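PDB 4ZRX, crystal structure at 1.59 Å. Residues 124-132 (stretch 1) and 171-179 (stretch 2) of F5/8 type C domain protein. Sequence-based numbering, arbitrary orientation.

Stretch 1 124-132: GDVVKELRA
Stretch 2 171-179: ELLTNYGEV

How do the two backbones run where they meet? Gly124 and Asp125 are extended (phi/psi -86/164 and -155/105), and from Val126 to Ala132 the chain is helical, with phi near -60 and psi near -40, held by bonds such as Arg131 N to Val127 O at 2.9 Å. Stretch 2 enters in a helix begun earlier in the chain, with Glu171 at -61/-48 and Leu172 at -63/-32; Leu173, Thr174 and Asn175 follow at -96/-2, -109/-49 and -93/4, and Asn175 N still bonds to Glu171 O at 3.0 Å. Tyr176 takes phi/psi -133/42, Gly177 turns to 63/-157, and Glu178 and Val179 are extended at -76/139 and -125/123. The backbones come nearest at Arg131 and Tyr176, whose CA atoms lie 6.2 Å apart. The positive phi of Gly177 suits glycine, and an ideal CB there would crowd Arg131 NE at 3.2 Å.

What does Tyr176 do at the start of the first helix? Its CA-to-CB bond points sideways, but chi1 -57° (m) and chi2 -78° carry the ring to stretch 1. Its hydroxyl OH donates to Asp125 OD2 at 2.7 Å, near the plane of the ring. Asp125, chi1 t and chi2 -21°, is the N-cap residue: its OD1 accepts from Lys128 N at 2.9 Å, nearly straight at 165°, satisfying an amide that has no helical carbonyl before it. The two carboxylate oxygens thus tie the helix start both to its own backbone and to the tyrosine.

Which apolar group covers the ring? Val127, chi1 t, points toward stretch 2 and sets CG1 over one face of the Tyr176 ring, 3.6 Å from the centroid and 10° off the normal, a CH-pi contact. The same CG1 lies 4.1 Å from Leu172 CD2. Leu172 (chi1 m, chi2 t) leaves its backbone sideways, but its end comes nearer, so the methyl of Val127 touches both aromatic and aliphatic neighbours. All three residues are buried.

How does Arg131 hold the loop? Its CA-to-CB bond points toward stretch 2, and chi angles of -162°, 70°, -179° and 84° (t, p, t for the first three) bring the guanidinium beside the backbone after the helix. Carbonyls meet it at its edge, where its N-H groups point: NH2 donates to Glu178 O at 2.8 Å with an angle of 145°, while NE makes a weak bond to Tyr176 O, also 2.8 Å but bent to 123°. One side chain thereby engages carbonyls flanking Gly177.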

ATOM      1  N   GLY A 124      27.967 -10.756  14.156  1.00 22.64           N
ATOM      2  CA  GLY A 124      26.595 -10.961  13.733  1.00 23.50           C
ATOM      3  C   GLY A 124      26.356 -11.010  12.233  1.00 22.53           C
ATOM      4  O   GLY A 124      27.168 -10.550  11.405  1.00 22.07           O
ATOM      5  N   ASP A 125      25.174 -11.525  11.882  1.00 21.79           N
ATOM      6  CA  ASP A 125      24.751 -11.526  10.515  1.00 20.69           C
ATOM      7  C   ASP A 125      23.203 -11.560  10.530  1.00 19.60           C
ATOM      8  O   ASP A 125      22.598 -12.567  10.865  1.00 19.45           O
ATOM      9  CB  ASP A 125      25.315 -12.774   9.834  1.00 21.06           C
ATOM     10  CG  ASP A 125      24.943 -12.858   8.362  1.00 21.01           C
ATOM     11  OD1 ASP A 125      23.939 -12.194   7.951  1.00 20.19           O
ATOM     12  OD2 ASP A 125      25.622 -13.647   7.654  1.00 21.37           O
ATOM     13  N   VAL A 126      22.596 -10.416  10.244  1.00 19.32           N
ATOM     14  CA  VAL A 126      21.123 -10.293  10.341  1.00 18.51           C
ATOM     15  C   VAL A 126      20.485 -11.165   9.286  1.00 17.91           C
ATOM     16  O   VAL A 126      19.437 -11.755   9.509  1.00 18.02           O
ATOM     17  CB  VAL A 126      20.659  -8.876  10.170  1.00 18.47           C
ATOM     18  CG1 VAL A 126      19.156  -8.774  10.276  1.00 17.89           C
ATOM     19  CG2 VAL A 126      21.322  -7.974  11.259  1.00 19.37           C
ATOM     20  N   VAL A 127      21.111 -11.186   8.119  1.00 17.85           N
ATOM     21  CA  VAL A 127      20.575 -11.954   6.998  1.00 18.15           C
ATOM     22  C   VAL A 127      20.542 -13.434   7.372  1.00 18.73           C
ATOM     23  O   VAL A 127      19.560 -14.128   7.123  1.00 18.26           O
ATOM     24  CB  VAL A 127      21.375 -11.690   5.711  1.00 18.38           C
ATOM     25  CG1 VAL A 127      20.792 -12.403   4.504  1.00 18.75           C
ATOM     26  CG2 VAL A 127      21.493 -10.182   5.387  1.00 18.07           C
ATOM     27  N   LYS A 128      21.606 -13.917   8.004  1.00 19.28           N
ATOM     28  CA  LYS A 128      21.664 -15.263   8.473  1.00 20.89           C
ATOM     29  C   LYS A 128      20.590 -15.563   9.504  1.00 20.22           C
ATOM     30  O   LYS A 128      19.939 -16.607   9.418  1.00 20.22           O
ATOM     31  CB  LYS A 128      23.058 -15.551   9.056  1.00 23.81           C
ATOM     32  CG  LYS A 128      23.228 -17.036   9.509  1.00 27.60           C
ATOM     33  CD  LYS A 128      24.667 -17.320   9.991  1.00 31.83           C
ATOM     34  CE  LYS A 128      25.014 -16.486  11.179  1.00 37.08           C
ATOM     35  NZ  LYS A 128      23.919 -16.249  12.219  1.00 39.68           N
ATOM     36  N   GLU A 129      20.400 -14.693  10.494  1.00 19.76           N
ATOM     37  CA  GLU A 129      19.396 -14.934  11.501  1.00 20.21           C
ATOM     38  C   GLU A 129      17.986 -14.981  10.871  1.00 19.65           C
ATOM     39  O   GLU A 129      17.172 -15.821  11.269  1.00 19.11           O
ATOM     40  CB  GLU A 129      19.435 -13.879  12.589  1.00 21.62           C
ATOM     41  CG  GLU A 129      20.770 -13.889  13.315  1.00 24.29           C
ATOM     42  CD  GLU A 129      20.775 -13.341  14.725  1.00 28.26           C
ATOM     43  OE1 GLU A 129      19.724 -13.332  15.373  1.00 29.60           O
ATOM     44  OE2 GLU A 129      21.905 -13.007  15.228  1.00 31.54           O
ATOM     45  N   LEU A 130      17.732 -14.093   9.910  1.00 19.14           N
ATOM     46  CA  LEU A 130      16.444 -14.102   9.223  1.00 18.49           C
ATOM     47  C   LEU A 130      16.278 -15.410   8.444  1.00 19.03           C
ATOM     48  O   LEU A 130      15.202 -16.044   8.473  1.00 19.04           O
ATOM     49  CB  LEU A 130      16.290 -12.910   8.270  1.00 18.02           C
ATOM     50  CG  LEU A 130      14.944 -12.877   7.543  1.00 17.77           C
ATOM     51  CD1 LEU A 130      13.794 -12.853   8.487  1.00 18.16           C
ATOM     52  CD2 LEU A 130      14.942 -11.637   6.647  1.00 18.49           C
ATOM     53  N   ARG A 131      17.325 -15.825   7.732  1.00 20.43           N
ATOM     54  CA  ARG A 131      17.204 -17.083   6.984  1.00 21.61           C
ATOM     55  C   ARG A 131      16.944 -18.264   7.861  1.00 21.62           C
ATOM     56  O   ARG A 131      16.163 -19.129   7.460  1.00 21.31           O
ATOM     57  CB  ARG A 131      18.358 -17.349   6.011  1.00 23.49           C
ATOM     58  CG  ARG A 131      18.045 -18.445   4.866  1.00 25.03           C
ATOM     59  CD  ARG A 131      17.020 -17.778   3.933  1.00 25.06           C
ATOM     60  NE  ARG A 131      16.558 -18.613   2.791  1.00 24.29           N
ATOM     61  CZ  ARG A 131      15.589 -19.501   2.862  1.00 25.01           C
ATOM     62  NH1 ARG A 131      14.977 -19.838   3.983  1.00 24.62           N
ATOM     63  NH2 ARG A 131      15.157 -20.021   1.749  1.00 27.91           N
ATOM     64  N   ALA A 132      17.584 -18.339   9.034  1.00 20.84           N
ATOM     65  CA  ALA A 132      17.335 -19.409   9.986  1.00 21.14           C
ATOM     66  C   ALA A 132      15.860 -19.457  10.468  1.00 20.73           C
ATOM     67  O   ALA A 132      15.261 -20.527  10.530  1.00 21.11           O
ATOM     68  CB  ALA A 132      18.300 -19.297  11.163  1.00 21.36           C
ATOM     69  N   GLU A 171      27.058 -12.968  -2.696  1.00 23.29           N
ATOM     70  CA  GLU A 171      27.003 -13.462  -1.318  1.00 23.48           C
ATOM     71  C   GLU A 171      25.562 -13.754  -0.873  1.00 22.73           C
ATOM     72  O   GLU A 171      25.225 -14.832  -0.285  1.00 23.06           O
ATOM     73  CB  GLU A 171      27.644 -12.440  -0.365  1.00 23.31           C
ATOM     74  CG  GLU A 171      29.121 -12.338  -0.544  1.00 24.52           C
ATOM     75  CD  GLU A 171      29.754 -11.127   0.106  1.00 25.28           C
ATOM     76  OE1 GLU A 171      29.040 -10.084   0.381  1.00 24.86           O
ATOM     77  OE2 GLU A 171      31.019 -11.209   0.295  1.00 26.30           O
ATOM     78  N   LEU A 172      24.693 -12.785  -1.135  1.00 22.39           N
ATOM     79  CA  LEU A 172      23.297 -12.892  -0.717  1.00 21.21           C
ATOM     80  C   LEU A 172      22.567 -14.043  -1.370  1.00 21.43           C
ATOM     81  O   LEU A 172      21.686 -14.633  -0.756  1.00 20.46           O
ATOM     82  CB  LEU A 172      22.552 -11.553  -0.940  1.00 20.66           C
ATOM     83  CG  LEU A 172      23.014 -10.349  -0.109  1.00 21.25           C
ATOM     84  CD1 LEU A 172      22.330  -9.105  -0.543  1.00 21.41           C
ATOM     85  CD2 LEU A 172      22.721 -10.626   1.338  1.00 21.15           C
ATOM     86  N   LEU A 173      22.975 -14.352  -2.593  1.00 22.39           N
ATOM     87  CA  LEU A 173      22.301 -15.381  -3.371  1.00 24.18           C
ATOM     88  C   LEU A 173      22.959 -16.756  -3.295  1.00 25.20           C
ATOM     89  O   LEU A 173      22.475 -17.698  -3.922  1.00 24.92           O
ATOM     90  CB  LEU A 173      22.188 -14.925  -4.823  1.00 25.94           C
ATOM     91  CG  LEU A 173      21.383 -13.637  -5.085  1.00 26.35           C
ATOM     92  CD1 LEU A 173      21.132 -13.493  -6.550  1.00 27.90           C
ATOM     93  CD2 LEU A 173      20.133 -13.491  -4.344  1.00 26.05           C
ATOM     94  N   THR A 174      24.071 -16.856  -2.570  1.00 25.56           N
ATOM     95  CA  THR A 174      24.835 -18.111  -2.390  1.00 27.18           C
ATOM     96  C   THR A 174      24.683 -18.655  -0.977  1.00 27.36           C
ATOM     97  O   THR A 174      24.360 -19.854  -0.753  1.00 28.45           O
ATOM     98  CB  THR A 174      26.279 -17.881  -2.700  1.00 28.70           C
ATOM     99  OG1 THR A 174      26.422 -17.477  -4.070  1.00 28.45           O
ATOM    100  CG2 THR A 174      27.127 -19.213  -2.450  1.00 30.72           C
ATOM    101  N   ASN A 175      24.879 -17.770   0.010  1.00 26.74           N
ATOM    102  CA  ASN A 175      25.003 -18.222   1.396  1.00 27.09           C
ATOM    103  C   ASN A 175      23.767 -18.259   2.215  1.00 26.03           C
ATOM    104  O   ASN A 175      23.825 -18.594   3.394  1.00 25.76           O
ATOM    105  CB  ASN A 175      26.027 -17.321   2.112  1.00 28.59           C
ATOM    106  CG  ASN A 175      27.383 -17.370   1.471  1.00 30.50           C
ATOM    107  OD1 ASN A 175      28.095 -16.360   1.412  1.00 32.94           O
ATOM    108  ND2 ASN A 175      27.725 -18.495   0.978  1.00 29.90           N
ATOM    109  N   TYR A 176      22.597 -17.953   1.623  1.00 23.91           N
ATOM    110  CA  TYR A 176      21.368 -17.870   2.417  1.00 23.27           C
ATOM    111  C   TYR A 176      20.202 -18.630   1.743  1.00 23.07           C
ATOM    112  O   TYR A 176      19.059 -18.106   1.722  1.00 21.83           O
ATOM    113  CB  TYR A 176      21.026 -16.380   2.579  1.00 22.92           C
ATOM    114  CG  TYR A 176      22.156 -15.613   3.226  1.00 22.91           C
ATOM    115  CD1 TYR A 176      22.372 -15.688   4.619  1.00 23.01           C
ATOM    116  CD2 TYR A 176      23.072 -14.916   2.475  1.00 22.77           C
ATOM    117  CE1 TYR A 176      23.448 -15.063   5.209  1.00 23.24           C
ATOM    118  CE2 TYR A 176      24.140 -14.279   3.077  1.00 23.61           C
ATOM    119  CZ  TYR A 176      24.312 -14.335   4.456  1.00 22.92           C
ATOM    120  OH  TYR A 176      25.404 -13.666   4.994  1.00 23.39           O
ATOM    121  N   GLY A 177      20.488 -19.821   1.209  1.00 22.64           N
ATOM    122  CA  GLY A 177      19.417 -20.662   0.696  1.00 22.72           C
ATOM    123  C   GLY A 177      18.670 -20.028  -0.480  1.00 22.43           C
ATOM    124  O   GLY A 177      19.165 -19.142  -1.142  1.00 22.07           O
ATOM    125  N   GLU A 178      17.447 -20.480  -0.691  1.00 22.47           N
ATOM    126  CA  GLU A 178      16.646 -20.063  -1.819  1.00 23.52           C
ATOM    127  C   GLU A 178      16.084 -18.662  -1.591  1.00 21.69           C
ATOM    128  O   GLU A 178      15.634 -18.341  -0.494  1.00 20.71           O
ATOM    129  CB  GLU A 178      15.453 -21.026  -2.015  1.00 26.19           C
ATOM    130  CG  GLU A 178      15.700 -22.387  -2.546  1.00 30.89           C
ATOM    131  CD  GLU A 178      14.359 -23.014  -2.996  1.00 33.44           C
ATOM    132  OE1 GLU A 178      13.233 -22.515  -2.609  1.00 34.76           O
ATOM    133  OE2 GLU A 178      14.457 -23.909  -3.816  1.00 39.49           O
ATOM    134  N   VAL A 179      16.110 -17.884  -2.657  1.00 21.13           N
ATOM    135  CA  VAL A 179      15.701 -16.515  -2.668  1.00 21.00           C
ATOM    136  C   VAL A 179      14.627 -16.367  -3.753  1.00 20.43           C
ATOM    137  O   VAL A 179      14.876 -16.732  -4.913  1.00 22.19           O
ATOM    138  CB  VAL A 179      16.859 -15.576  -2.993  1.00 20.70           C
ATOM    139  CG1 VAL A 179      16.384 -14.153  -3.144  1.00 20.99           C
ATOM    140  CG2 VAL A 179      17.934 -15.671  -1.935  1.00 21.03           C
TER